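Local coordinates for protein beta-lactamase (PDB 6N1N) that probably hydrolyses beta-lactam antibiotics to substituted beta-amino acids, as a class D serine-type beta-lactamase, at residues 14-19 with 236-241; 58-63 with 121-126; 218-223 with 229-234. All blocks are in the same frame, centred on the assembly; numbering follows the deposited sequence.

Contact 1. Residues 14-19 with 236-241; sequences KIFDEN and KQLTMM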
loop_
_atom_site.group_PDB
_atom_site.type_symbol
_atom_site.label_atom_id
_atom_site.label_comp_id
_atom_site.label_asym_id
_atom_site.label_seq_id
_atom_site.Cartn_x
_atom_site.Cartn_y
_atom_site.Cartn_z
ATOM N N LYS A 14 1.430 16.847 -15.251
ATOM C CA LYS A 14 0.787 16.699 -16.551
ATOM C C LYS A 14 0.088 15.350 -16.699
ATOM O O LYS A 14 -0.935 15.267 -17.384
ATOM C CB LYS A 14 1.834 16.900 -17.651
ATOM C CG LYS A 14 1.375 16.573 -19.069
ATOM C CD LYS A 14 2.572 16.354 -20.012
ATOM C CE LYS A 14 3.389 15.101 -19.637
ATOM N NZ LYS A 14 4.614 14.914 -20.476
ATOM N N ILE A 15 0.615 14.283 -16.089
ATOM C CA ILE A 15 -0.034 12.984 -16.234
ATOM C C ILE A 15 -1.391 13.009 -15.556
ATOM O O ILE A 15 -2.368 12.423 -16.045
ATOM C CB ILE A 15 0.843 11.854 -15.654
ATOM C CG1 ILE A 15 2.205 11.802 -16.343
ATOM C CG2 ILE A 15 0.106 10.512 -15.782
ATOM C CD1 ILE A 15 3.245 11.004 -15.553
ATOM N N PHE A 16 -1.483 13.699 -14.427
ATOM C CA PHE A 16 -2.764 13.825 -13.749
ATOM C C PHE A 16 -3.723 14.664 -14.573
ATOM O O PHE A 16 -4.874 14.272 -14.801
ATOM C CB PHE A 16 -2.531 14.392 -12.347
ATOM C CG PHE A 16 -1.966 13.372 -11.402
ATOM C CD1 PHE A 16 -2.761 12.780 -10.423
ATOM C CD2 PHE A 16 -0.661 12.957 -11.533
ATOM C CE1 PHE A 16 -2.245 11.824 -9.583
ATOM C CE2 PHE A 16 -0.125 11.977 -10.705
ATOM C CZ PHE A 16 -0.898 11.412 -9.732
ATOM N N ASP A 17 -3.241 15.797 -15.082
ATOM C CA ASP A 17 -4.083 16.707 -15.850
ATOM C C ASP A 17 -4.635 16.032 -17.096
ATOM O O ASP A 17 -5.820 16.178 -17.421
ATOM C CB ASP A 17 -3.282 17.950 -16.248
ATOM C CG ASP A 17 -2.905 18.813 -15.050
ATOM O OD1 ASP A 17 -3.444 18.585 -13.938
ATOM O OD2 ASP A 17 -2.064 19.713 -15.234
ATOM N N GLU A 18 -3.782 15.316 -17.826
ATOM C CA GLU A 18 -4.235 14.644 -19.038
ATOM C C GLU A 18 -5.211 13.511 -18.754
ATOM O O GLU A 18 -5.865 13.040 -19.688
ATOM C CB GLU A 18 -3.031 14.119 -19.835
ATOM C CG GLU A 18 -2.230 15.232 -20.507
ATOM C CD GLU A 18 -0.979 14.739 -21.224
ATOM O OE1 GLU A 18 -0.748 13.512 -21.262
ATOM O OE2 GLU A 18 -0.222 15.587 -21.745
ATOM N N ASN A 19 -5.338 13.066 -17.504
ATOM C CA ASN A 19 -6.291 12.020 -17.159
ATOM C C ASN A 19 -7.443 12.545 -16.314
ATOM O O ASN A 19 -8.205 11.746 -15.763
ATOM C CB ASN A 19 -5.562 10.878 -16.459
ATOM C CG ASN A 19 -4.757 10.025 -17.439
ATOM O OD1 ASN A 19 -5.313 9.154 -18.116
ATOM N ND2 ASN A 19 -3.459 10.303 -17.547
ATOM N N LYS A 236 -1.381 1.372 -11.910
ATOM C CA LYS A 236 -0.012 0.856 -11.942
ATOM C C LYS A 236 0.747 1.414 -13.145
ATOM O O LYS A 236 1.897 1.858 -13.012
ATOM C CB LYS A 236 -0.047 -0.673 -11.919
ATOM C CG LYS A 236 1.187 -1.342 -12.499
ATOM C CD LYS A 236 1.401 -2.721 -11.891
ATOM C CE LYS A 236 2.230 -3.607 -12.802
ATOM N NZ LYS A 236 3.321 -2.839 -13.458
ATOM N N GLN A 237 0.087 1.506 -14.306
ATOM C CA GLN A 237 0.742 2.068 -15.481
ATOM C C GLN A 237 1.085 3.547 -15.298
ATOM O O GLN A 237 2.145 3.993 -15.743
ATOM C CB GLN A 237 -0.139 1.876 -16.720
ATOM C CG GLN A 237 0.452 2.462 -17.991
ATOM C CD GLN A 237 1.808 1.866 -18.368
ATOM O OE1 GLN A 237 2.659 2.567 -18.894
ATOM N NE2 GLN A 237 1.999 0.565 -18.115
ATOM N N LEU A 238 0.210 4.319 -14.643
ATOM C CA LEU A 238 0.545 5.704 -14.311
ATOM C C LEU A 238 1.832 5.773 -13.489
ATOM O O LEU A 238 2.693 6.631 -13.727
ATOM C CB LEU A 238 -0.614 6.332 -13.526
ATOM C CG LEU A 238 -0.506 7.810 -13.135
ATOM C CD1 LEU A 238 -1.900 8.356 -12.801
ATOM C CD2 LEU A 238 0.427 8.075 -11.948
ATOM N N THR A 239 1.954 4.897 -12.494
ATOM C CA THR A 239 3.158 4.842 -11.676
ATOM C C THR A 239 4.385 4.543 -12.538
ATOM O O THR A 239 5.440 5.185 -12.388
ATOM C CB THR A 239 2.950 3.794 -10.577
ATOM O OG1 THR A 239 1.731 4.091 -9.871
ATOM C CG2 THR A 239 4.081 3.786 -9.586
HETATM N N MSE A 240 4.264 3.588 -13.466
HETATM C CA MSE A 240 5.398 3.227 -14.321
HETATM C C MSE A 240 5.767 4.376 -15.234
HETATM O O MSE A 240 6.950 4.593 -15.508
HETATM C CB MSE A 240 5.098 1.984 -15.171
HETATM C CG MSE A 240 4.664 0.755 -14.353
HETATM SE SE MSE A 240 5.949 0.186 -12.984
HETATM C CE MSE A 240 7.053 -0.965 -14.119
HETATM N N MSE A 241 4.760 5.107 -15.715
HETATM C CA MSE A 241 5.029 6.302 -16.520
HETATM C C MSE A 241 5.810 7.357 -15.738
HETATM O O MSE A 241 6.727 7.972 -16.287
HETATM C CB MSE A 241 3.719 6.891 -17.068
HETATM C CG MSE A 241 3.148 6.040 -18.158
HETATM SE SE MSE A 241 1.352 6.657 -18.619
HETATM C CE MSE A 241 1.726 8.518 -18.536
#
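The carbonyl oxygen of Ile15, whose side chain carries the apolar contact to Leu238 and Met241, accepts a bond of 2.8 Å from Asn19 ND2. The N-H of Asn19 aims at it almost dead straight (175°), and the donor lies in the carbonyl plane of Ile15 as well as in the plane of its own amide, which fixes the rotation of that amide. A weak backbone bond from Asn19 N reaches the same Ile15 O at 3.4 Å. These bonds lie at the C-terminal part of helix 11-18, which packs against helix 228-245 beside the beta-sheet, a pairing of the two terminal helices known from the penicillin-recognising serine hydrolase fold. The short segments run roughly antiparallel, at 144°, and their axes stay 11.3 Å apart, a gap bridged by side chains.

Of residues 14-19, Ile15 buries the most surface against helix 228-245. Its CG2, placed anti to the backbone N, is directed into the cleft between Leu238 and Met241 and touches Leu238 CG at 3.8 Å. The branched end of Leu238 also serves Phe16: its CD1 lies over one face of the ring, Leu238 CD2 comes to 4.1 Å from Phe16 CE2, and the two side chains cross at about a right angle. Ile21 and Ile220 pack on Leu238 as well, which ties the helix pair to the sheet beneath. Asn19 in turn rests on Tyr230 and Phe234, farther back along helix 228-245.

Met241, a partly exposed selenomethionine, covers Ile15 from the next turn. Its chain is extended at the second torsion and then bends at chi3 (41°), which carries the terminal methyl across to Ile15, where CE of Met241 sits 3.8 Å from CG2 and 4.0 Å from CG1.

Contact 2. Residues 58-63 with 121-126; sequences SLIFLE and KEFNYG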
loop_
_atom_site.group_PDB
_atom_site.type_symbol
_atom_site.label_atom_id
_atom_site.label_comp_id
_atom_site.label_asym_id
_atom_site.label_seq_id
_atom_site.Cartn_x
_atom_site.Cartn_y
_atom_site.Cartn_z
ATOM N N SER A 58 -0.200 -7.859 6.910
ATOM C CA SER A 58 0.552 -9.091 6.688
ATOM C C SER A 58 1.710 -9.216 7.676
ATOM O O SER A 58 1.984 -10.311 8.184
ATOM C CB SER A 58 1.058 -9.158 5.243
ATOM O OG SER A 58 -0.021 -9.196 4.325
ATOM N N LEU A 59 2.426 -8.118 7.937
ATOM C CA LEU A 59 3.451 -8.153 8.985
ATOM C C LEU A 59 2.838 -8.556 10.313
ATOM O O LEU A 59 3.396 -9.385 11.047
ATOM C CB LEU A 59 4.135 -6.792 9.145
ATOM C CG LEU A 59 4.938 -6.218 7.971
ATOM C CD1 LEU A 59 5.239 -4.756 8.245
ATOM C CD2 LEU A 59 6.209 -6.979 7.730
ATOM N N ILE A 60 1.680 -7.968 10.640
ATOM C CA ILE A 60 1.066 -8.213 11.935
ATOM C C ILE A 60 0.599 -9.660 12.030
ATOM O O ILE A 60 0.805 -10.318 13.051
ATOM C CB ILE A 60 -0.086 -7.221 12.181
ATOM C CG1 ILE A 60 0.454 -5.789 12.336
ATOM C CG2 ILE A 60 -0.879 -7.594 13.426
ATOM C CD1 ILE A 60 -0.608 -4.699 12.319
ATOM N N PHE A 61 -0.045 -10.179 10.975
ATOM C CA PHE A 61 -0.518 -11.564 10.993
ATOM C C PHE A 61 0.624 -12.546 11.283
ATOM O O PHE A 61 0.463 -13.483 12.078
ATOM C CB PHE A 61 -1.176 -11.926 9.656
ATOM C CG PHE A 61 -2.623 -11.491 9.516
ATOM C CD1 PHE A 61 -3.169 -10.493 10.302
ATOM C CD2 PHE A 61 -3.422 -12.082 8.559
ATOM C CE1 PHE A 61 -4.476 -10.106 10.143
ATOM C CE2 PHE A 61 -4.737 -11.709 8.403
ATOM C CZ PHE A 61 -5.264 -10.727 9.200
ATOM N N LEU A 62 1.783 -12.362 10.648
ATOM C CA LEU A 62 2.890 -13.275 10.883
ATOM C C LEU A 62 3.484 -13.086 12.267
ATOM O O LEU A 62 3.739 -14.062 12.974
ATOM C CB LEU A 62 3.956 -13.096 9.804
ATOM C CG LEU A 62 3.452 -13.557 8.446
ATOM C CD1 LEU A 62 4.288 -12.941 7.360
ATOM C CD2 LEU A 62 3.485 -15.092 8.327
ATOM N N GLU A 63 3.727 -11.836 12.670
ATOM C CA GLU A 63 4.361 -11.616 13.971
ATOM C C GLU A 63 3.486 -12.125 15.113
ATOM O O GLU A 63 4.000 -12.668 16.113
ATOM C CB GLU A 63 4.689 -10.136 14.156
ATOM C CG GLU A 63 5.662 -9.849 15.322
ATOM C CD GLU A 63 7.060 -10.387 15.087
ATOM O OE1 GLU A 63 7.384 -10.713 13.930
ATOM O OE2 GLU A 63 7.847 -10.451 16.064
ATOM N N LYS A 121 1.198 2.249 16.441
ATOM C CA LYS A 121 2.171 3.150 17.065
ATOM C C LYS A 121 3.590 2.830 16.599
ATOM O O LYS A 121 4.341 3.729 16.193
ATOM C CB LYS A 121 2.050 3.051 18.583
ATOM C CG LYS A 121 3.023 3.936 19.355
ATOM C CD LYS A 121 2.734 3.877 20.860
ATOM C CE LYS A 121 3.921 4.337 21.710
ATOM N NZ LYS A 121 3.897 5.798 22.007
ATOM N N GLU A 122 3.971 1.552 16.660
ATOM C CA GLU A 122 5.282 1.115 16.186
ATOM C C GLU A 122 5.509 1.531 14.744
ATOM O O GLU A 122 6.610 1.969 14.375
ATOM C CB GLU A 122 5.365 -0.404 16.360
ATOM C CG GLU A 122 6.604 -1.106 15.814
ATOM C CD GLU A 122 7.827 -0.920 16.675
ATOM O OE1 GLU A 122 7.709 -0.298 17.749
ATOM O OE2 GLU A 122 8.915 -1.391 16.279
ATOM N N PHE A 123 4.474 1.420 13.915
ATOM C CA PHE A 123 4.546 1.686 12.487
ATOM C C PHE A 123 4.364 3.165 12.133
ATOM O O PHE A 123 4.474 3.518 10.946
ATOM C CB PHE A 123 3.468 0.873 11.747
ATOM C CG PHE A 123 3.687 -0.608 11.738
ATOM C CD1 PHE A 123 4.873 -1.174 12.179
ATOM C CD2 PHE A 123 2.681 -1.443 11.286
ATOM C CE1 PHE A 123 5.058 -2.550 12.154
ATOM C CE2 PHE A 123 2.862 -2.818 11.270
ATOM C CZ PHE A 123 4.062 -3.355 11.707
ATOM N N ASN A 124 4.064 4.031 13.111
ATOM C CA ASN A 124 3.751 5.438 12.835
ATOM C C ASN A 124 2.700 5.539 11.726
ATOM O O ASN A 124 2.848 6.263 10.744
ATOM C CB ASN A 124 5.016 6.210 12.446
ATOM C CG ASN A 124 6.147 5.978 13.405
ATOM O OD1 ASN A 124 6.075 6.397 14.560
ATOM N ND2 ASN A 124 7.199 5.302 12.939
ATOM N N TYR A 125 1.625 4.778 11.883
ATOM C CA TYR A 125 0.723 4.526 10.764
ATOM C C TYR A 125 -0.406 5.536 10.809
ATOM O O TYR A 125 -1.512 5.275 11.291
ATOM C CB TYR A 125 0.224 3.095 10.777
ATOM C CG TYR A 125 -0.280 2.660 9.403
ATOM C CD1 TYR A 125 0.596 2.124 8.455
ATOM C CD2 TYR A 125 -1.590 2.863 9.026
ATOM C CE1 TYR A 125 0.155 1.744 7.191
ATOM C CE2 TYR A 125 -2.050 2.490 7.754
ATOM C CZ TYR A 125 -1.170 1.919 6.849
ATOM O OH TYR A 125 -1.606 1.571 5.595
ATOM N N GLY A 126 -0.120 6.715 10.255
ATOM C CA GLY A 126 -1.157 7.715 10.058
ATOM C C GLY A 126 -1.716 8.225 11.370
ATOM O O GLY A 126 -0.984 8.451 12.343
#
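The ring of Phe123 meets Leu59 and Ile60 with its far end, and both aliphatic chains come at it obliquely. Leu59 CD1 lies 3.9 Å from Phe123 CZ. From the next residue of the helix, Ile60 CG1 stands 4.0 Å from Phe123 CE2, with its CD1 at 4.1 Å from the same CE2; adjacent ring atoms are thus divided between the two residues, CZ to Leu59 and CE2 to Ile60. Two more aromatic rings, Phe162 and Phe153, meet Phe123 with their planes inclined to it by about 50° and 55°.

Phe123 lies where helix 113-122 runs out, and its CG, anti to the carbonyl carbon (chi1 -68°), sends the ring toward helix 56-63. Asn124, the first residue with non-helical backbone angles, takes a positive phi and closes the turn as a Schellman motif, with its N bonded to Lys121 O at 3.1 Å. Across the contact, helix 56-63 follows the predicted nucleophile Ser51 and the carboxylated Lys54 of the Ser-x-x-Lys motif, and Ser58 OG is bonded to the backbone O of that modified lysine. The contact therefore joins the active-site helix to the helical part of the fold, where Val172 and Leu157 also pack on Leu59.

Every touching side chain is hydrocarbon and buried, which implies that dispersion and the exclusion of water, rather than directional bonds, hold helix 56-63 against Phe123.

Contact 3. Residues 218-223 with 229-234; sequences VRIINA and SYLLDF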
loop_
_atom_site.group_PDB
_atom_site.type_symbol
_atom_site.label_atom_id
_atom_site.label_comp_id
_atom_site.label_asym_id
_atom_site.label_seq_id
_atom_site.Cartn_x
_atom_site.Cartn_y
_atom_site.Cartn_z
ATOM N N VAL A 218 1.329 6.682 -4.856
ATOM C CA VAL A 218 0.463 7.304 -5.836
ATOM C C VAL A 218 -0.937 7.283 -5.251
ATOM O O VAL A 218 -1.385 6.260 -4.717
ATOM C CB VAL A 218 0.516 6.541 -7.172
ATOM C CG1 VAL A 218 -0.631 6.972 -8.086
ATOM C CG2 VAL A 218 1.830 6.739 -7.847
ATOM N N ARG A 219 -1.619 8.412 -5.298
ATOM C CA ARG A 219 -2.977 8.451 -4.781
ATOM C C ARG A 219 -3.806 9.337 -5.687
ATOM O O ARG A 219 -3.666 10.571 -5.684
ATOM C CB ARG A 219 -3.034 8.923 -3.339
ATOM C CG ARG A 219 -4.415 8.722 -2.771
ATOM C CD ARG A 219 -4.532 9.171 -1.344
ATOM N NE ARG A 219 -4.218 10.583 -1.147
ATOM C CZ ARG A 219 -3.974 11.130 0.043
ATOM N NH1 ARG A 219 -4.002 10.395 1.170
ATOM N NH2 ARG A 219 -3.686 12.421 0.101
ATOM N N ILE A 220 -4.694 8.695 -6.414
ATOM C CA ILE A 220 -5.566 9.331 -7.377
ATOM C C ILE A 220 -6.852 9.714 -6.680
ATOM O O ILE A 220 -7.423 8.914 -5.921
ATOM C CB ILE A 220 -5.851 8.370 -8.544
ATOM C CG1 ILE A 220 -4.539 8.084 -9.282
ATOM C CG2 ILE A 220 -6.941 8.907 -9.469
ATOM C CD1 ILE A 220 -4.629 6.900 -10.203
ATOM N N ILE A 221 -7.302 10.938 -6.927
ATOM C CA ILE A 221 -8.608 11.402 -6.493
ATOM C C ILE A 221 -9.456 11.548 -7.744
ATOM O O ILE A 221 -9.045 12.205 -8.703
ATOM C CB ILE A 221 -8.531 12.736 -5.733
ATOM C CG1 ILE A 221 -7.541 12.645 -4.577
ATOM C CG2 ILE A 221 -9.928 13.156 -5.271
ATOM C CD1 ILE A 221 -7.890 11.600 -3.542
ATOM N N ASN A 222 -10.612 10.915 -7.744
ATOM C CA ASN A 222 -11.462 10.900 -8.916
ATOM C C ASN A 222 -12.889 11.126 -8.467
ATOM O O ASN A 222 -13.402 10.374 -7.636
ATOM C CB ASN A 222 -11.349 9.575 -9.654
ATOM C CG ASN A 222 -12.349 9.460 -10.748
ATOM O OD1 ASN A 222 -12.507 10.390 -11.564
ATOM N ND2 ASN A 222 -13.055 8.339 -10.784
ATOM N N ALA A 223 -13.521 12.152 -9.030
ATOM C CA ALA A 223 -14.933 12.405 -8.807
ATOM C C ALA A 223 -15.832 11.739 -9.844
ATOM O O ALA A 223 -17.042 11.634 -9.611
ATOM C CB ALA A 223 -15.189 13.913 -8.806
ATOM N N SER A 229 -13.447 2.893 -13.197
ATOM C CA SER A 229 -12.956 1.557 -13.517
ATOM C C SER A 229 -11.695 1.625 -14.361
ATOM O O SER A 229 -10.761 0.849 -14.152
ATOM C CB SER A 229 -14.039 0.752 -14.232
ATOM O OG SER A 229 -15.082 0.454 -13.325
ATOM N N TYR A 230 -11.644 2.551 -15.318
ATOM C CA TYR A 230 -10.413 2.752 -16.075
ATOM C C TYR A 230 -9.250 3.094 -15.154
ATOM O O TYR A 230 -8.141 2.549 -15.286
ATOM C CB TYR A 230 -10.605 3.859 -17.098
ATOM C CG TYR A 230 -9.325 4.176 -17.805
ATOM C CD1 TYR A 230 -8.837 3.323 -18.778
ATOM C CD2 TYR A 230 -8.589 5.294 -17.474
ATOM C CE1 TYR A 230 -7.682 3.590 -19.424
ATOM C CE2 TYR A 230 -7.392 5.574 -18.119
ATOM C CZ TYR A 230 -6.956 4.708 -19.097
ATOM O OH TYR A 230 -5.776 4.915 -19.784
ATOM N N LEU A 231 -9.475 4.014 -14.214
ATOM C CA LEU A 231 -8.391 4.428 -13.335
ATOM C C LEU A 231 -7.904 3.288 -12.454
ATOM O O LEU A 231 -6.700 3.208 -12.157
ATOM C CB LEU A 231 -8.875 5.613 -12.505
ATOM C CG LEU A 231 -9.080 6.853 -13.366
ATOM C CD1 LEU A 231 -9.829 7.905 -12.561
ATOM C CD2 LEU A 231 -7.732 7.415 -13.861
ATOM N N LEU A 232 -8.804 2.401 -12.023
ATOM C CA LEU A 232 -8.367 1.203 -11.310
ATOM C C LEU A 232 -7.451 0.355 -12.191
ATOM O O LEU A 232 -6.497 -0.248 -11.694
ATOM C CB LEU A 232 -9.577 0.382 -10.843
ATOM C CG LEU A 232 -10.462 1.016 -9.769
ATOM C CD1 LEU A 232 -11.655 0.108 -9.431
ATOM C CD2 LEU A 232 -9.702 1.345 -8.496
ATOM N N ASP A 233 -7.743 0.281 -13.500
ATOM C CA ASP A 233 -6.896 -0.456 -14.432
ATOM C C ASP A 233 -5.609 0.288 -14.768
ATOM O O ASP A 233 -4.641 -0.349 -15.213
ATOM C CB ASP A 233 -7.643 -0.746 -15.746
ATOM C CG ASP A 233 -8.682 -1.868 -15.620
ATOM O OD1 ASP A 233 -8.661 -2.616 -14.617
ATOM O OD2 ASP A 233 -9.509 -2.001 -16.559
ATOM N N PHE A 234 -5.583 1.610 -14.551
ATOM C CA PHE A 234 -4.502 2.486 -15.001
ATOM C C PHE A 234 -3.503 2.824 -13.903
ATOM O O PHE A 234 -2.393 3.258 -14.218
ATOM C CB PHE A 234 -5.108 3.786 -15.581
ATOM C CG PHE A 234 -4.106 4.766 -16.130
ATOM C CD1 PHE A 234 -3.232 4.401 -17.130
ATOM C CD2 PHE A 234 -4.051 6.069 -15.645
ATOM C CE1 PHE A 234 -2.310 5.301 -17.636
ATOM C CE2 PHE A 234 -3.128 6.978 -16.146
ATOM C CZ PHE A 234 -2.274 6.605 -17.148
#
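Leu231 is the side chain most covered here, and it works through one methyl group. Leu231 CD1 lies 3.5 Å from CG of Asn222 and stays nearly as close to the rest of the amide, 3.7 Å from Asn222 ND2 and 3.8 Å from Asn222 OD1. Such even spacing places the methyl over the flat of the carboxamide, where it packs on the face and leaves the N-H and C=O groups, which lie in the plane, to other partners. The CB of Asn222 adds a further touch, at 3.7 Å from Leu231 CD1.

The asparagine amide is turned to this position by a first torsion that sets CG anti to the backbone N (172°). It is held there by polar partners in the adjoining turn, since ND2 is bonded to the carbonyl oxygen of Ser224 and to OD1 of Asn228. Those bonds are consistent with the buried amide tolerating an apolar neighbour on its face.

Strand 212-222 here gives way, through a short connection, to helix 228-245, which folds back to cover the sheet; this last strand-to-helix passage belongs to the penicillin-recognising serine hydrolase fold. The strand is central, bonded through its backbone to Ile201 and Asn199 of one neighbour and to Ser24 and Thr22 of the other.

Ile220 takes the second share of the buried surface, two residues before Asn222 on the same face of the strand, whereas Ile221, between the two, points to the other face. Arg235 also packs on Ile220, and Ile21 also touches Leu231. The CG2 of Ile220 approaches Leu231 CD1 at 4.3 Å, looser than the amide contact.

How the contacts relate
Contacts 1 and 3 are neighbours, with centres 10 Å apart, and share helix 228-245: contact 3 seats its early turns on strand 212-222, while contact 1 lays helix 11-18 along its middle. They meet directly, with Thr239 OG1 of contact 1 packing on Val218 CG2 of contact 3 at 3.3 Å. Contact 2 lies beyond the chain's centre, about 30 Å from contact 1 between centres, and joins the active-site helix to the turn that follows helix 113-122. All three are mainly buried, although Met241 gives contact 1 a partly exposed residue. Their chemistry differs: contact 2 is aliphatic against aromatic, contact 1 adds a selenomethionine, and contact 3 sets a methyl against an amide.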